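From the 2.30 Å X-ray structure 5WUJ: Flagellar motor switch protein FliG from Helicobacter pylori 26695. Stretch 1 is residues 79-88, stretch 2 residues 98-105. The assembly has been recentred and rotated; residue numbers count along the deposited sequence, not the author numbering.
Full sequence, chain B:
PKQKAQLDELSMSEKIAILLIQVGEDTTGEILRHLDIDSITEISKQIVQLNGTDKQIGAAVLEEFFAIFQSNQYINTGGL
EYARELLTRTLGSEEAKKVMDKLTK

Stretch 1 79-88: GLEYARELLT
Stretch 2 98-105: KVMDKLTK

Two helices of FliG, residues 79-88 and 98-104, pack nearly antiparallel, their N-to-C directions 156° apart and their axes 10.2 Å apart at closest approach. Both keep regular helical torsions, with phi near -60° and psi near -40°, and i to i+4 backbone hydrogen bonds such as Arg-84 N to Leu-80 O (2.9 Å) and Leu-103 N to Val-99 O (2.7 Å). The register runs Leu-80 CA to Thr-104 CA at 7.6 Å, Arg-84 CA to Met-100 CA at 6.6 Å, and Leu-87 CA to Val-99 CA at 7.9 Å. The central bump is Met-100, folded m, m, m, which sits as a knob among Leu-80, Ala-83, Arg-84 and Leu-87. Met-100 SD reaches Arg-84 CA at 3.6 Å, against the backbone, while Met-100 CE lies 3.7 Å from Leu-80 O and 4.0 Å from Leu-80 CD1. The small Ala-83 forms one wall of this hollow, with CB 4.2 Å from Met-100 SD and 3.8 Å from Leu-103 CD2. Leu-87 (m, t) sends CD1 among three side chains: Val-99 CG1 at 3.5 Å, Met-100 SD at 3.7 Å and Leu-103 CD2 at 4.0 Å. Val-99 adopts t and Leu-103 t, p. Leu-80, with chi1 at -145° and chi2 p, starts sideways but brings its end inward; its CD2 meets Thr-104 CG2 at 4.1 Å. Arg-84 (t, t, m, chi4 116°) lays one guanidinium face beneath Met-100 CE, and its NH1 is held by a salt bridge to Glu-81 OE2 at 2.8 Å. No hydrogen bond crosses between the helices, so their direct contact rests on apolar fit, burying 346 Å² in total. Both threonine hydroxyls turn back to their own helices: Thr-88 OG1 (chi1 m) donates to Arg-84 O at 2.7 Å, and Thr-104 OG1 (chi1 m) to Met-100 O at 2.8 Å.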

# COMPACT_ATOMS: atom_id res chain seq x y z
N GLY B 79 -13.78 -2.41 -5.26
CA GLY B 79 -13.99 -3.78 -4.83
C GLY B 79 -13.58 -4.82 -5.86
O GLY B 79 -13.11 -5.91 -5.50
N LEU B 80 -13.75 -4.51 -7.15
CA LEU B 80 -13.39 -5.46 -8.21
C LEU B 80 -11.90 -5.79 -8.16
O LEU B 80 -11.51 -6.97 -8.21
CB LEU B 80 -13.78 -4.89 -9.58
CG LEU B 80 -14.27 -5.79 -10.70
CD1 LEU B 80 -15.33 -6.79 -10.21
CD2 LEU B 80 -14.82 -4.95 -11.86
N GLU B 81 -11.05 -4.77 -8.06
CA GLU B 81 -9.60 -4.97 -7.97
C GLU B 81 -9.21 -5.67 -6.67
O GLU B 81 -8.26 -6.46 -6.64
CB GLU B 81 -8.89 -3.62 -8.08
CG GLU B 81 -7.38 -3.61 -7.83
CD GLU B 81 -6.60 -4.62 -8.69
OE1 GLU B 81 -5.52 -5.05 -8.25
OE2 GLU B 81 -7.06 -4.96 -9.80
N TYR B 82 -9.93 -5.38 -5.58
CA TYR B 82 -9.68 -6.08 -4.33
C TYR B 82 -10.02 -7.56 -4.48
O TYR B 82 -9.23 -8.43 -4.06
CB TYR B 82 -10.50 -5.43 -3.20
CG TYR B 82 -10.33 -6.14 -1.88
CD1 TYR B 82 -9.07 -6.29 -1.31
CD2 TYR B 82 -11.42 -6.68 -1.21
CE1 TYR B 82 -8.90 -6.94 -0.09
CE2 TYR B 82 -11.26 -7.33 0.00
CZ TYR B 82 -10.00 -7.46 0.55
OH TYR B 82 -9.84 -8.11 1.75
N ALA B 83 -11.19 -7.87 -5.04
CA ALA B 83 -11.53 -9.26 -5.34
C ALA B 83 -10.47 -9.92 -6.21
O ALA B 83 -10.04 -11.05 -5.94
CB ALA B 83 -12.89 -9.32 -6.03
N ARG B 84 -10.03 -9.22 -7.25
CA ARG B 84 -9.03 -9.76 -8.17
C ARG B 84 -7.75 -10.13 -7.43
O ARG B 84 -7.16 -11.20 -7.69
CB ARG B 84 -8.76 -8.74 -9.27
CG ARG B 84 -8.05 -9.25 -10.51
CD ARG B 84 -7.82 -8.09 -11.49
NE ARG B 84 -9.03 -7.75 -12.25
CZ ARG B 84 -9.67 -6.58 -12.18
NH1 ARG B 84 -9.25 -5.60 -11.38
NH2 ARG B 84 -10.77 -6.38 -12.91
N GLU B 85 -7.29 -9.27 -6.52
CA GLU B 85 -6.10 -9.58 -5.72
C GLU B 85 -6.35 -10.74 -4.77
O GLU B 85 -5.51 -11.63 -4.64
CB GLU B 85 -5.67 -8.35 -4.93
CG GLU B 85 -5.20 -7.19 -5.79
CD GLU B 85 -4.98 -5.91 -4.98
OE1 GLU B 85 -4.98 -5.97 -3.73
OE2 GLU B 85 -4.83 -4.84 -5.61
N LEU B 86 -7.51 -10.74 -4.10
CA LEU B 86 -7.85 -11.82 -3.18
C LEU B 86 -7.91 -13.17 -3.89
O LEU B 86 -7.32 -14.16 -3.43
CB LEU B 86 -9.19 -11.51 -2.52
CG LEU B 86 -9.76 -12.59 -1.60
CD1 LEU B 86 -8.84 -12.80 -0.40
CD2 LEU B 86 -11.16 -12.22 -1.14
N LEU B 87 -8.64 -13.24 -5.01
CA LEU B 87 -8.82 -14.51 -5.70
C LEU B 87 -7.52 -15.00 -6.31
O LEU B 87 -7.26 -16.21 -6.33
CB LEU B 87 -9.89 -14.38 -6.78
CG LEU B 87 -11.27 -14.09 -6.17
CD1 LEU B 87 -12.19 -13.39 -7.16
CD2 LEU B 87 -11.90 -15.37 -5.64
N THR B 88 -6.67 -14.09 -6.77
CA THR B 88 -5.37 -14.48 -7.27
C THR B 88 -4.51 -15.08 -6.16
O THR B 88 -3.79 -16.06 -6.38
CB THR B 88 -4.69 -13.28 -7.92
OG1 THR B 88 -5.49 -12.83 -9.02
CG2 THR B 88 -3.30 -13.63 -8.41
N LYS B 98 -11.44 -16.86 -14.13
CA LYS B 98 -12.76 -17.38 -14.44
C LYS B 98 -13.78 -16.95 -13.40
O LYS B 98 -14.93 -16.62 -13.75
CB LYS B 98 -12.72 -18.91 -14.61
CG LYS B 98 -11.54 -19.37 -15.46
CD LYS B 98 -11.30 -20.88 -15.43
CE LYS B 98 -12.57 -21.69 -15.50
NZ LYS B 98 -12.30 -22.98 -16.19
N VAL B 99 -13.38 -16.90 -12.13
CA VAL B 99 -14.24 -16.28 -11.12
C VAL B 99 -14.46 -14.80 -11.45
O VAL B 99 -15.59 -14.31 -11.44
CB VAL B 99 -13.65 -16.45 -9.71
CG1 VAL B 99 -14.44 -15.61 -8.70
CG2 VAL B 99 -13.67 -17.93 -9.32
N MET B 100 -13.38 -14.10 -11.79
CA MET B 100 -13.49 -12.66 -12.03
C MET B 100 -14.46 -12.36 -13.17
O MET B 100 -15.28 -11.44 -13.07
CB MET B 100 -12.12 -12.06 -12.32
CG MET B 100 -11.28 -11.93 -11.06
SD MET B 100 -12.06 -10.84 -9.85
CE MET B 100 -12.34 -9.39 -10.88
N ASP B 101 -14.40 -13.13 -14.26
CA ASP B 101 -15.35 -12.93 -15.35
C ASP B 101 -16.79 -13.12 -14.86
O ASP B 101 -17.67 -12.31 -15.18
CB ASP B 101 -15.04 -13.87 -16.52
CG ASP B 101 -13.74 -13.51 -17.22
OD1 ASP B 101 -13.36 -12.31 -17.22
OD2 ASP B 101 -13.12 -14.42 -17.80
N LYS B 102 -17.05 -14.18 -14.08
CA LYS B 102 -18.39 -14.34 -13.53
C LYS B 102 -18.71 -13.25 -12.52
O LYS B 102 -19.87 -12.86 -12.38
CB LYS B 102 -18.55 -15.73 -12.89
CG LYS B 102 -18.78 -16.85 -13.90
CD LYS B 102 -19.97 -17.71 -13.52
CE LYS B 102 -20.19 -18.82 -14.55
NZ LYS B 102 -21.55 -19.45 -14.48
N LEU B 103 -17.69 -12.71 -11.84
CA LEU B 103 -17.92 -11.70 -10.81
C LEU B 103 -18.30 -10.36 -11.42
O LEU B 103 -19.12 -9.63 -10.85
CB LEU B 103 -16.67 -11.55 -9.95
CG LEU B 103 -16.80 -10.97 -8.54
CD1 LEU B 103 -18.06 -11.46 -7.86
CD2 LEU B 103 -15.60 -11.38 -7.73
N THR B 104 -17.71 -10.00 -12.57
CA THR B 104 -18.04 -8.73 -13.22
C THR B 104 -19.46 -8.75 -13.79
O THR B 104 -20.16 -7.73 -13.73
CB THR B 104 -17.02 -8.41 -14.31
OG1 THR B 104 -15.70 -8.74 -13.84
CG2 THR B 104 -17.07 -6.94 -14.69
N LYS B 105 -19.90 -9.89 -14.33
CA LYS B 105 -21.30 -10.09 -14.75
C LYS B 105 -22.23 -10.26 -13.54
O LYS B 105 -22.58 -9.30 -12.85
CB LYS B 105 -21.43 -11.32 -15.66
CG LYS B 105 -20.94 -11.11 -17.09
CD LYS B 105 -21.54 -12.15 -18.03
CE LYS B 105 -23.05 -11.92 -18.22
NZ LYS B 105 -23.73 -13.07 -18.91